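Local coordinates for acid phosphatase (Bacillus anthracis, PDB 2I33), which hydrolyses phosphate monoesters as a magnesium-dependent class C acid phosphatase of the HAD superfamily, at the interface of chains A and B. Coordinates in Å, arbitrary orientation; residue numbers count along the deposited sequence, not the author numbering. Chains: chain A/B, Acid phosphatase.

Contact 1: the interface of chains A and B. Residues chain A 43, 46-47, 207-208; chain B 39, 43, 46, 208.
A two-fold helix-against-helix contact joins the two copies here: helix 31-54 of each chain meets its twin, flanked by A:Gly208 and B:Gly208, and the patch ties the chains together in the deposited dimer; the structure alone does not show whether this dimer is the biological one. A:Leu46 and B:Leu46 reach toward each other tip to tip, their CD2 methyls 3.3 Å apart, tighter than ordinary van der Waals contact; matching rotamers, CG anti to the backbone N (chi1 177° in A, -177° in B), bring these methyls together. A:Lys47, bent at chi2, meets the same methyl tip to tip with its terminal amine, NZ 3.6 Å from B:Leu46 CD2. The threonines cross obliquely, A:Thr43 CG2 resting 3.9 Å from B:Thr43 OG1. B:Thr43 OG1 donates to B:Gln39 O one turn earlier (2.8 Å), tilted from the carbonyl plane, which helps fix its rotation. B:Gln39 lays its CG against A:Gly208 CA; its OE1 is near A:Gly208 N, but that N-H points away and makes no hydrogen bond. Water 2, from which B:Thr43 OG1 would accept (2.8 Å), reaches A:Gly208 O at 2.7 Å. Its twin, water 1, lies 2.8 Å from A:Thr43 OG1 and 2.6 Å from B:Gly208 O.

Contact 2: the interface of chains A and B. Residues chain A 21, 24-25, 78, 81-82; chain B 19, 242-243, 246.
The end of helix 235-244 of chain B and the segment after it pack against helices 21-29 and 74-83 of chain A, where B:Leu246 inserts its side chain between A:Leu25 and A:Val81. Its CD1 methyl meets A:Val81 CG1 at 3.6 Å, the two side chains crossing at about a right angle, and CB rests on A:Ala78 CB. With CG anti to the carbonyl carbon (chi1 -70°), the branch is directed into the groove between the helices: CD1 lies between A:Val81 and A:Leu21 CG, CD2 against the backbone of A:Leu25 and A:Asp24 CB. A:Leu21 places CD1 over one face of the B:His243 imidazole, 3.5 Å from the ring centroid and offset toward the rim, in a CH-pi contact. The other methyl of A:Leu21, CD2, lies 3.8 Å from B:Arg242 CB, and A:Leu25 CD2 touches CG of the same extended arginine. B:Gln19 runs beside A:Leu21, pointing the same way. Within chain B its amide OE1 accepts from B:Arg242 NH1 at 2.9 Å (159° at H); the oxygen lies in the guanidinium plane, but the donor sits above the amide plane. This bond holds the two long side chains together beside A:Leu21. A:Lys82 NZ makes a weak direct bond to B:Leu246 O. Water 3 bridges the two at shorter distances, 2.7 Å from each, and also lies 2.8 Å from B:His243 O.

Contact 3: the interface of chains A and B. Residues chain A 74-76, 78-79, 82, 94; chain B 247-249.
B:Lys247 O, a backbone carbonyl oxygen, is packed by C-H groups of helix 74-83, with A:Ala78 CB at 3.2 Å and A:Pro75 CB at 3.6 Å; no hydrogen bond crosses this patch. B:Ser248 OG lies 3.3 Å from A:Met79 CB, a van der Waals contact, and within chain B makes a weak hydrogen bond to B:Phe249 O. OG stands anti to its backbone N (chi1 -180°), which carries it toward the backbone of A:Met79, while B:Ser248 CB packs against the extended aliphatic chain of A:Lys82 (CD at 3.9 Å). The CE3-CZ3 edge of the A:Trp94 indole is tilted into one face of the B:Phe249 phenyl ring, CE3 3.5 Å from CG and offset toward the rim. A chi1 of 75° in B:Phe249, with CG between backbone N and carbonyl carbon, turns the ring toward A:Trp94 and along A:Met79, whose CB lies 3.9 Å from CE2. The in-plane edge of the phenyl ring faces A:Pro75 O, with CD2 3.8 Å from that oxygen. A:His76 CD2 touches CE2 as well, and A:His76 CB lies over the indole on the side from which B:Phe249 approaches. By fitting B:Phe249 between helix 74-83 and A:Trp94 of helix 91-97, this mainly apolar contact fastens the C-terminal tail of one copy onto the other.

Contact 1: the interface of chains A and B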
loop_
_atom_site.group_PDB
_atom_site.type_symbol
_atom_site.label_atom_id
_atom_site.label_comp_id
_atom_site.label_asym_id
_atom_site.label_seq_id
_atom_site.Cartn_x
_atom_site.Cartn_y
_atom_site.Cartn_z
ATOM N N THR A 43 -10.762 -2.100 -8.201
ATOM C CA THR A 43 -11.472 -0.872 -7.965
ATOM C C THR A 43 -11.438 -0.070 -9.258
ATOM O O THR A 43 -12.434 0.522 -9.667
ATOM C CB THR A 43 -10.844 -0.109 -6.809
ATOM O OG1 THR A 43 -10.904 -0.941 -5.638
ATOM C CG2 THR A 43 -11.562 1.190 -6.569
ATOM N N LEU A 46 -14.109 -1.389 -11.651
ATOM C CA LEU A 46 -15.428 -0.970 -11.210
ATOM C C LEU A 46 -15.663 0.470 -11.611
ATOM O O LEU A 46 -16.701 0.815 -12.148
ATOM C CB LEU A 46 -15.504 -1.075 -9.699
ATOM C CG LEU A 46 -16.795 -0.607 -9.039
ATOM C CD1 LEU A 46 -17.849 -1.644 -9.185
ATOM C CD2 LEU A 46 -16.498 -0.357 -7.554
ATOM N N LYS A 47 -14.669 1.313 -11.360
ATOM C CA LYS A 47 -14.811 2.711 -11.671
ATOM C C LYS A 47 -14.779 2.960 -13.172
ATOM O O LYS A 47 -15.433 3.878 -13.660
ATOM C CB LYS A 47 -13.748 3.504 -10.938
ATOM C CG LYS A 47 -13.911 3.446 -9.420
ATOM C CD LYS A 47 -15.156 4.162 -8.943
ATOM C CE LYS A 47 -15.341 4.105 -7.437
ATOM N NZ LYS A 47 -16.624 4.713 -7.029
ATOM N N PHE A 207 -9.374 9.317 -4.128
ATOM C CA PHE A 207 -8.626 8.091 -4.110
ATOM C C PHE A 207 -9.550 6.920 -4.080
ATOM O O PHE A 207 -10.454 6.859 -3.272
ATOM C CB PHE A 207 -7.603 8.082 -2.978
ATOM C CG PHE A 207 -6.581 9.150 -3.147
ATOM C CD1 PHE A 207 -5.568 9.021 -4.091
ATOM C CD2 PHE A 207 -6.659 10.307 -2.403
ATOM C CE1 PHE A 207 -4.665 10.056 -4.270
ATOM C CE2 PHE A 207 -5.742 11.313 -2.570
ATOM C CZ PHE A 207 -4.746 11.162 -3.499
ATOM N N GLY A 208 -9.348 6.033 -5.041
ATOM C CA GLY A 208 -10.288 4.970 -5.283
ATOM C C GLY A 208 -11.440 5.363 -6.167
ATOM O O GLY A 208 -12.292 4.544 -6.430
ATOM N N GLN B 39 -8.129 5.513 0.027
ATOM C CA GLN B 39 -8.634 4.666 -1.031
ATOM C C GLN B 39 -9.375 3.479 -0.421
ATOM O O GLN B 39 -10.477 3.108 -0.842
ATOM C CB GLN B 39 -7.497 4.142 -1.899
ATOM C CG GLN B 39 -7.971 3.248 -3.010
ATOM C CD GLN B 39 -6.932 3.160 -4.104
ATOM O OE1 GLN B 39 -6.914 3.985 -4.976
ATOM N NE2 GLN B 39 -6.040 2.192 -4.023
ATOM N N THR B 43 -13.414 2.959 -0.713
ATOM C CA THR B 43 -13.902 1.736 -1.345
ATOM C C THR B 43 -14.785 0.986 -0.364
ATOM O O THR B 43 -15.844 0.483 -0.703
ATOM C CB THR B 43 -12.725 0.869 -1.818
ATOM O OG1 THR B 43 -11.923 1.667 -2.706
ATOM C CG2 THR B 43 -13.228 -0.387 -2.542
ATOM N N LEU B 46 -18.200 2.559 -0.363
ATOM C CA LEU B 46 -18.932 2.219 -1.583
ATOM C C LEU B 46 -19.525 0.813 -1.445
ATOM O O LEU B 46 -20.695 0.542 -1.757
ATOM C CB LEU B 46 -17.976 2.265 -2.775
ATOM C CG LEU B 46 -18.564 2.008 -4.160
ATOM C CD1 LEU B 46 -19.401 3.153 -4.603
ATOM C CD2 LEU B 46 -17.427 1.754 -5.138
ATOM N N GLY B 208 -10.828 -5.390 -2.366
ATOM C CA GLY B 208 -11.584 -4.209 -2.789
ATOM C C GLY B 208 -13.065 -4.482 -2.886
ATOM O O GLY B 208 -13.833 -3.585 -3.225
HETATM O O HOH W 1 -13.288 -2.372 -5.508
HETATM O O HOH W 2 -13.501 3.365 -4.300
#

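Contact 2: the interface of chains A and B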
loop_
_atom_site.group_PDB
_atom_site.type_symbol
_atom_site.label_atom_id
_atom_site.label_comp_id
_atom_site.label_asym_id
_atom_site.label_seq_id
_atom_site.Cartn_x
_atom_site.Cartn_y
_atom_site.Cartn_z
ATOM N N LEU A 21 15.815 -2.305 2.916
ATOM C CA LEU A 21 15.664 -3.740 2.829
ATOM C C LEU A 21 14.252 -4.216 3.116
ATOM O O LEU A 21 13.670 -4.926 2.295
ATOM C CB LEU A 21 16.673 -4.448 3.702
ATOM C CG LEU A 21 16.947 -5.865 3.225
ATOM C CD1 LEU A 21 18.303 -6.357 3.733
ATOM C CD2 LEU A 21 15.847 -6.787 3.638
ATOM N N ASP A 24 11.756 -3.218 0.430
ATOM C CA ASP A 24 11.980 -4.004 -0.791
ATOM C C ASP A 24 11.476 -5.413 -0.616
ATOM O O ASP A 24 10.837 -5.978 -1.510
ATOM C CB ASP A 24 13.472 -4.086 -1.109
ATOM C CG ASP A 24 14.056 -2.787 -1.581
ATOM O OD1 ASP A 24 13.311 -1.805 -1.791
ATOM O OD2 ASP A 24 15.297 -2.748 -1.741
ATOM N N LEU A 25 11.740 -5.962 0.551
ATOM C CA LEU A 25 11.364 -7.330 0.855
ATOM C C LEU A 25 9.835 -7.462 0.876
ATOM O O LEU A 25 9.275 -8.398 0.336
ATOM C CB LEU A 25 11.957 -7.704 2.199
ATOM C CG LEU A 25 11.800 -9.151 2.610
ATOM C CD1 LEU A 25 12.461 -10.106 1.634
ATOM C CD2 LEU A 25 12.414 -9.267 3.949
ATOM N N ALA A 78 16.505 -4.746 -5.302
ATOM C CA ALA A 78 17.219 -5.862 -4.659
ATOM C C ALA A 78 18.713 -5.836 -5.001
ATOM O O ALA A 78 19.569 -6.044 -4.150
ATOM C CB ALA A 78 16.617 -7.185 -5.058
ATOM N N VAL A 81 20.415 -3.271 -2.865
ATOM C CA VAL A 81 20.681 -3.827 -1.544
ATOM C C VAL A 81 21.913 -4.743 -1.557
ATOM O O VAL A 81 22.782 -4.655 -0.686
ATOM C CB VAL A 81 19.446 -4.596 -1.000
ATOM C CG1 VAL A 81 19.775 -5.309 0.300
ATOM C CG2 VAL A 81 18.272 -3.655 -0.804
ATOM N N LYS A 82 22.008 -5.614 -2.548
ATOM C CA LYS A 82 23.120 -6.561 -2.589
ATOM C C LYS A 82 24.484 -5.927 -2.865
ATOM O O LYS A 82 25.511 -6.360 -2.325
ATOM C CB LYS A 82 22.802 -7.653 -3.591
ATOM C CG LYS A 82 21.628 -8.500 -3.118
ATOM C CD LYS A 82 21.416 -9.696 -4.028
ATOM C CE LYS A 82 20.110 -10.402 -3.709
ATOM N NZ LYS A 82 19.852 -11.534 -4.655
ATOM N N GLN B 19 17.187 -1.728 8.912
ATOM C CA GLN B 19 16.578 -2.210 7.671
ATOM C C GLN B 19 15.103 -1.864 7.547
ATOM O O GLN B 19 14.525 -2.025 6.467
ATOM C CB GLN B 19 16.740 -3.712 7.549
ATOM C CG GLN B 19 18.178 -4.131 7.445
ATOM C CD GLN B 19 18.373 -5.620 7.447
ATOM O OE1 GLN B 19 17.402 -6.365 7.409
ATOM N NE2 GLN B 19 19.641 -6.065 7.479
ATOM N N ARG B 242 16.292 -12.465 5.254
ATOM C CA ARG B 242 15.818 -11.284 4.553
ATOM C C ARG B 242 16.603 -11.121 3.240
ATOM O O ARG B 242 15.990 -10.955 2.176
ATOM C CB ARG B 242 15.973 -10.082 5.461
ATOM C CG ARG B 242 14.960 -10.015 6.556
ATOM C CD ARG B 242 15.295 -8.852 7.465
ATOM N NE ARG B 242 14.410 -8.724 8.612
ATOM C CZ ARG B 242 14.315 -7.625 9.353
ATOM N NH1 ARG B 242 15.097 -6.580 9.108
ATOM N NH2 ARG B 242 13.437 -7.561 10.336
ATOM N N HIS B 243 17.930 -11.209 3.293
ATOM C CA HIS B 243 18.740 -11.009 2.094
ATOM C C HIS B 243 18.485 -12.097 1.069
ATOM O O HIS B 243 18.415 -11.829 -0.119
ATOM C CB HIS B 243 20.230 -10.933 2.425
ATOM C CG HIS B 243 20.639 -9.646 3.060
ATOM N ND1 HIS B 243 21.204 -8.607 2.349
ATOM C CD2 HIS B 243 20.577 -9.230 4.344
ATOM C CE1 HIS B 243 21.466 -7.605 3.172
ATOM N NE2 HIS B 243 21.091 -7.958 4.389
ATOM N N LEU B 246 15.396 -11.598 -1.206
ATOM C CA LEU B 246 15.405 -10.563 -2.223
ATOM C C LEU B 246 15.797 -11.244 -3.527
ATOM O O LEU B 246 16.665 -12.137 -3.550
ATOM C CB LEU B 246 16.405 -9.483 -1.863
ATOM C CG LEU B 246 16.010 -8.634 -0.673
ATOM C CD1 LEU B 246 17.222 -7.769 -0.264
ATOM C CD2 LEU B 246 14.788 -7.821 -1.020
HETATM O O HOH W 3 18.973 -13.093 -2.603
#

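Contact 3: the interface of chains A and B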
loop_
_atom_site.group_PDB
_atom_site.type_symbol
_atom_site.label_atom_id
_atom_site.label_comp_id
_atom_site.label_asym_id
_atom_site.label_seq_id
_atom_site.Cartn_x
_atom_site.Cartn_y
_atom_site.Cartn_z
ATOM N N SER A 74 11.331 -4.241 -8.820
ATOM C CA SER A 74 11.946 -4.534 -7.554
ATOM C C SER A 74 13.259 -5.342 -7.692
ATOM O O SER A 74 14.125 -5.177 -6.831
ATOM C CB SER A 74 10.949 -5.166 -6.583
ATOM O OG SER A 74 10.538 -6.401 -7.068
ATOM N N PRO A 75 13.446 -6.188 -8.747
ATOM C CA PRO A 75 14.778 -6.838 -8.847
ATOM C C PRO A 75 15.935 -5.852 -8.922
ATOM O O PRO A 75 17.047 -6.167 -8.499
ATOM C CB PRO A 75 14.696 -7.632 -10.138
ATOM C CG PRO A 75 13.193 -7.920 -10.275
ATOM C CD PRO A 75 12.532 -6.686 -9.802
ATOM N N HIS A 76 15.672 -4.672 -9.460
ATOM C CA HIS A 76 16.717 -3.663 -9.465
ATOM C C HIS A 76 16.999 -3.133 -8.055
ATOM O O HIS A 76 18.156 -2.941 -7.645
ATOM C CB HIS A 76 16.394 -2.526 -10.398
ATOM C CG HIS A 76 17.454 -1.492 -10.413
ATOM N ND1 HIS A 76 17.470 -0.450 -9.522
ATOM C CD2 HIS A 76 18.593 -1.393 -11.143
ATOM C CE1 HIS A 76 18.559 0.272 -9.725
ATOM N NE2 HIS A 76 19.252 -0.277 -10.704
ATOM N N ALA A 78 16.505 -4.746 -5.302
ATOM C CA ALA A 78 17.219 -5.862 -4.659
ATOM C C ALA A 78 18.713 -5.836 -5.001
ATOM O O ALA A 78 19.569 -6.044 -4.150
ATOM C CB ALA A 78 16.617 -7.185 -5.058
ATOM N N MET A 79 19.022 -5.580 -6.269
ATOM C CA MET A 79 20.405 -5.451 -6.702
ATOM C C MET A 79 21.094 -4.349 -5.901
ATOM O O MET A 79 22.241 -4.507 -5.494
ATOM C CB MET A 79 20.485 -5.151 -8.200
ATOM C CG MET A 79 21.886 -5.013 -8.754
ATOM S SD MET A 79 22.604 -3.372 -8.503
ATOM C CE MET A 79 21.471 -2.317 -9.378
ATOM N N LYS A 82 22.008 -5.614 -2.548
ATOM C CA LYS A 82 23.120 -6.561 -2.589
ATOM C C LYS A 82 24.484 -5.927 -2.865
ATOM O O LYS A 82 25.511 -6.360 -2.325
ATOM C CB LYS A 82 22.802 -7.653 -3.591
ATOM C CG LYS A 82 21.628 -8.500 -3.118
ATOM C CD LYS A 82 21.416 -9.696 -4.028
ATOM C CE LYS A 82 20.110 -10.402 -3.709
ATOM N NZ LYS A 82 19.852 -11.534 -4.655
ATOM N N TRP A 94 19.253 -2.482 -16.292
ATOM C CA TRP A 94 17.996 -3.140 -15.951
ATOM C C TRP A 94 16.905 -2.858 -16.989
ATOM O O TRP A 94 16.251 -3.784 -17.504
ATOM C CB TRP A 94 17.552 -2.660 -14.579
ATOM C CG TRP A 94 16.152 -3.022 -14.249
ATOM C CD1 TRP A 94 15.109 -2.174 -14.111
ATOM C CD2 TRP A 94 15.620 -4.340 -14.089
ATOM N NE1 TRP A 94 13.946 -2.870 -13.832
ATOM C CE2 TRP A 94 14.226 -4.205 -13.850
ATOM C CE3 TRP A 94 16.160 -5.615 -14.155
ATOM C CZ2 TRP A 94 13.400 -5.311 -13.617
ATOM C CZ3 TRP A 94 15.330 -6.697 -13.943
ATOM C CH2 TRP A 94 13.975 -6.541 -13.690
ATOM N N LYS B 247 15.140 -10.847 -4.600
ATOM C CA LYS B 247 15.422 -11.386 -5.914
ATOM C C LYS B 247 16.061 -10.266 -6.726
ATOM O O LYS B 247 15.371 -9.336 -7.083
ATOM C CB LYS B 247 14.118 -11.822 -6.584
ATOM N N SER B 248 17.362 -10.356 -6.962
ATOM C CA SER B 248 18.075 -9.413 -7.825
ATOM C C SER B 248 17.945 -9.864 -9.282
ATOM O O SER B 248 17.198 -10.815 -9.587
ATOM C CB SER B 248 19.539 -9.317 -7.377
ATOM O OG SER B 248 20.283 -8.408 -8.173
ATOM N N PHE B 249 18.619 -9.172 -10.193
ATOM C CA PHE B 249 18.681 -9.600 -11.598
ATOM C C PHE B 249 20.121 -9.885 -12.038
ATOM O O PHE B 249 21.074 -9.478 -11.374
ATOM C CB PHE B 249 18.036 -8.543 -12.495
ATOM C CG PHE B 249 18.883 -7.316 -12.711
ATOM C CD1 PHE B 249 19.651 -7.181 -13.856
ATOM C CD2 PHE B 249 18.876 -6.284 -11.785
ATOM C CE1 PHE B 249 20.429 -6.044 -14.066
ATOM C CE2 PHE B 249 19.639 -5.134 -12.003
ATOM C CZ PHE B 249 20.415 -5.021 -13.127
#

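Contacts 2 and 3 are neighbours, the centres of their C-alpha atoms about 9 Å apart, and share A:Ala78 and A:Lys82 of helix 74-83; apart from B:Gln19, they follow one continuous stretch of chain B from helix 235-244 into its C-terminal tail. Contact 1 lies about 31 Å from either, where helix 31-54 meets its own copy. Because the interface is two-fold symmetric, contacts 2 and 3 recur with the chains exchanged. The dimer is therefore held both by helix pairing and by reciprocal tails clasping the partner, an arrangement consistent with a stable dimer, although the structure alone does not prove one in solution.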